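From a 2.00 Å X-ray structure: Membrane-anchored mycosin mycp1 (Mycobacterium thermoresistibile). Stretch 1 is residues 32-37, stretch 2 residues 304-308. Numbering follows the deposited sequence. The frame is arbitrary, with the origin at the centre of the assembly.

Stretch 1 32-37: PTVYPD
Stretch 2 (304-308) GLVPV

Two segments of a single chain, 269 or more residues apart in sequence wherever they touch, pack through side-chain contacts, a few approaches to backbone atoms, and one bridging water, with no direct hydrogen bond between them. Stretch 1 has no regular helix or strand, yet its backbone is largely extended; stretch 2 includes a short strand around Leu-305 to Pro-307. The nearest CA atoms are those of Tyr-35 and Leu-305, 7.4 Å apart, a spacing that leaves room for side chains between the backbones. Together the stretches bury 258 Å², most of it on Tyr-35 and Leu-305.

Pro-32 (phi/psi -74/168, C-gamma endo) leads into the contact without joining it. Thr-33 is fully extended at -149/-159, and its CA-to-CB bond points sideways. With chi1 at -174° (t), Thr-33 CG2 lies 3.7 Å from CD2 of Leu-305. Threonine suits this place in that its CG2 methyl supplies an apolar contact; its OG1 has no partner in stretch 2.

Val-34 continues the extended path at -140/152, chi1 -60° (m). Its CA-to-CB bond points away from stretch 2, so the contact falls to the backbone: Val-34 O sits 3.7 Å from CD1 of Leu-305, a simple van der Waals approach to a methyl that cannot donate a hydrogen bond.

Tyr-35 (-73/140) is the main contributor from stretch 1. Its CA-to-CB bond runs sideways, but chi1 of -81° (m) and chi2 of -77° bring the end of the long side chain nearer to stretch 2. On the way, Tyr-35 CE1 packs 3.8 Å from CB of Leu-305. The hydroxyl reaches further along the strand, with Tyr-35 OH 3.2 Å from C of Val-306 and 3.2 Å from N of Pro-307. The latter is no hydrogen bond, since a proline nitrogen within the chain has no hydrogen to share. The ring presents its edge to CA of Pro-307, and Tyr-35 OH lies 3.5 Å from Pro-307 CD. A water supplies the polar link: it lies 2.6 Å from Tyr-35 OH and donates to Leu-305 O at 2.9 Å, bridging two oxygens that are themselves 3.8 Å apart. Tyrosine thus combines an apolar ring with a hydroxyl that can use this water.

Pro-36 (-50/137, C-gamma exo) adds a smaller apolar contact, Pro-36 CD lying 3.9 Å from CD1 of Leu-305. Asp-37 turns to 64/27 and is out of reach, its charged group left on the surface.

On stretch 2, the CA-to-CB bond of Leu-305 (-69/142) points toward stretch 1. Its m,t rotamer (chi1 -57°, chi2 180°) sends CD2 to Thr-33 and CD1 to Val-34 O and Pro-36, so its branched end serves several neighbours at once. The CA-to-CB bond of Val-306 (-129/160, chi1 -62°) points away, while that of Pro-307 (-75/161, C-gamma exo) points sideways, its ring beside the tyrosine hydroxyl. Gly-304, just before Leu-305, adopts 112/-161, where a CB would jam against the preceding carbonyl oxygen; at the far end, Val-308 (-79/117, chi1 178°) is buried beyond the contact.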

ATOM      1  N   PRO A  32     -13.283   2.767  13.076  1.00 17.46           N
ATOM      2  CA  PRO A  32     -14.120   2.780  11.896  1.00 17.32           C
ATOM      3  C   PRO A  32     -15.569   2.565  12.275  1.00 17.00           C
ATOM      4  O   PRO A  32     -15.866   2.125  13.404  1.00 16.37           O
ATOM      5  CB  PRO A  32     -13.609   1.576  11.108  1.00 18.04           C
ATOM      6  CG  PRO A  32     -13.195   0.630  12.163  1.00 18.47           C
ATOM      7  CD  PRO A  32     -12.554   1.494  13.213  1.00 17.63           C
ATOM      8  N   THR A  33     -16.454   2.802  11.313  1.00 16.95           N
ATOM      9  CA  THR A  33     -17.875   2.696  11.557  1.00 16.72           C
ATOM     10  C   THR A  33     -18.630   2.242  10.283  1.00 17.07           C
ATOM     11  O   THR A  33     -18.037   1.658   9.373  1.00 17.12           O
ATOM     12  CB  THR A  33     -18.414   4.000  12.236  1.00 16.74           C
ATOM     13  OG1 THR A  33     -19.778   3.827  12.595  1.00 16.89           O
ATOM     14  CG2 THR A  33     -18.262   5.272  11.356  1.00 17.75           C
ATOM     15  N   VAL A  34     -19.924   2.508  10.240  1.00 17.21           N
ATOM     16  CA  VAL A  34     -20.790   2.045   9.166  1.00 18.52           C
ATOM     17  C   VAL A  34     -21.769   3.137   8.789  1.00 19.86           C
ATOM     18  O   VAL A  34     -22.094   4.003   9.610  1.00 21.04           O
ATOM     19  CB  VAL A  34     -21.579   0.782   9.595  1.00 18.53           C
ATOM     20  CG1 VAL A  34     -20.620  -0.345   9.945  1.00 19.30           C
ATOM     21  CG2 VAL A  34     -22.479   1.076  10.793  1.00 17.69           C
ATOM     22  N   TYR A  35     -22.209   3.123   7.532  1.00 19.21           N
ATOM     23  CA  TYR A  35     -23.318   3.967   7.111  1.00 19.29           C
ATOM     24  C   TYR A  35     -24.608   3.397   7.688  1.00 20.49           C
ATOM     25  O   TYR A  35     -24.798   2.164   7.720  1.00 19.68           O
ATOM     26  CB  TYR A  35     -23.406   4.057   5.583  1.00 19.30           C
ATOM     27  CG  TYR A  35     -22.441   5.052   4.993  1.00 20.00           C
ATOM     28  CD1 TYR A  35     -22.704   6.417   5.047  1.00 20.27           C
ATOM     29  CD2 TYR A  35     -21.250   4.634   4.399  1.00 20.50           C
ATOM     30  CE1 TYR A  35     -21.827   7.338   4.504  1.00 21.24           C
ATOM     31  CE2 TYR A  35     -20.356   5.559   3.863  1.00 21.11           C
ATOM     32  CZ  TYR A  35     -20.653   6.905   3.925  1.00 21.20           C
ATOM     33  OH  TYR A  35     -19.776   7.829   3.422  1.00 23.16           O
ATOM     34  N   PRO A  36     -25.508   4.284   8.151  1.00 21.64           N
ATOM     35  CA  PRO A  36     -26.792   3.819   8.633  1.00 22.87           C
ATOM     36  C   PRO A  36     -27.450   2.894   7.631  1.00 23.76           C
ATOM     37  O   PRO A  36     -27.374   3.152   6.449  1.00 23.99           O
ATOM     38  CB  PRO A  36     -27.586   5.120   8.781  1.00 23.39           C
ATOM     39  CG  PRO A  36     -26.542   6.114   9.177  1.00 22.41           C
ATOM     40  CD  PRO A  36     -25.371   5.745   8.303  1.00 21.65           C
ATOM     41  N   ASP A  37     -28.032   1.799   8.121  1.00 25.98           N
ATOM     42  CA  ASP A  37     -28.786   0.845   7.327  1.00 27.91           C
ATOM     43  C   ASP A  37     -27.983   0.093   6.255  1.00 27.16           C
ATOM     44  O   ASP A  37     -28.551  -0.323   5.273  1.00 28.84           O
ATOM     45  CB  ASP A  37     -29.983   1.556   6.684  1.00 30.44           C
ATOM     46  CG  ASP A  37     -30.801   2.308   7.697  1.00 31.83           C
ATOM     47  OD1 ASP A  37     -31.328   1.642   8.623  1.00 32.88           O
ATOM     48  OD2 ASP A  37     -30.892   3.563   7.583  1.00 32.57           O
ATOM     49  N   GLY A 304     -19.043  14.769   9.363  1.00 43.93           N
ATOM     50  CA  GLY A 304     -19.801  13.505   9.355  1.00 39.28           C
ATOM     51  C   GLY A 304     -19.121  12.366   8.608  1.00 35.52           C
ATOM     52  O   GLY A 304     -17.928  12.419   8.341  1.00 34.80           O
ATOM     53  N   LEU A 305     -19.890  11.346   8.238  1.00 25.80           N
ATOM     54  CA  LEU A 305     -19.318  10.111   7.666  1.00 24.43           C
ATOM     55  C   LEU A 305     -18.714  10.289   6.273  1.00 23.29           C
ATOM     56  O   LEU A 305     -19.243  11.022   5.437  1.00 23.08           O
ATOM     57  CB  LEU A 305     -20.371   9.011   7.611  1.00 24.42           C
ATOM     58  CG  LEU A 305     -20.991   8.690   8.971  1.00 24.88           C
ATOM     59  CD1 LEU A 305     -22.030   7.593   8.844  1.00 25.59           C
ATOM     60  CD2 LEU A 305     -19.921   8.320   9.986  1.00 24.87           C
ATOM     61  N   VAL A 306     -17.603   9.602   6.032  1.00 21.71           N
ATOM     62  CA  VAL A 306     -17.004   9.555   4.707  1.00 20.92           C
ATOM     63  C   VAL A 306     -16.762   8.081   4.346  1.00 20.12           C
ATOM     64  O   VAL A 306     -16.779   7.210   5.226  1.00 18.93           O
ATOM     65  CB  VAL A 306     -15.698  10.388   4.632  1.00 20.93           C
ATOM     66  CG1 VAL A 306     -15.981  11.855   4.927  1.00 21.42           C
ATOM     67  CG2 VAL A 306     -14.648   9.839   5.581  1.00 20.90           C
ATOM     68  N   PRO A 307     -16.601   7.785   3.049  1.00 20.14           N
ATOM     69  CA  PRO A 307     -16.426   6.385   2.662  1.00 19.35           C
ATOM     70  C   PRO A 307     -15.041   5.887   3.011  1.00 18.27           C
ATOM     71  O   PRO A 307     -14.136   6.683   3.252  1.00 19.65           O
ATOM     72  CB  PRO A 307     -16.628   6.401   1.134  1.00 19.89           C
ATOM     73  CG  PRO A 307     -17.233   7.736   0.807  1.00 20.46           C
ATOM     74  CD  PRO A 307     -16.781   8.673   1.878  1.00 20.80           C
ATOM     75  N   VAL A 308     -14.879   4.577   3.071  1.00 17.58           N
ATOM     76  CA  VAL A 308     -13.561   3.967   3.151  1.00 16.37           C
ATOM     77  C   VAL A 308     -12.985   3.986   1.725  1.00 16.47           C
ATOM     78  O   VAL A 308     -13.540   3.367   0.807  1.00 16.03           O
ATOM     79  CB  VAL A 308     -13.656   2.510   3.657  1.00 16.55           C
ATOM     80  CG1 VAL A 308     -12.296   1.847   3.693  1.00 15.93           C
ATOM     81  CG2 VAL A 308     -14.324   2.443   5.032  1.00 17.03           C
TER
HETATM   82  O   HOH W   1     -20.637  10.230   2.991  1.00 31.86           O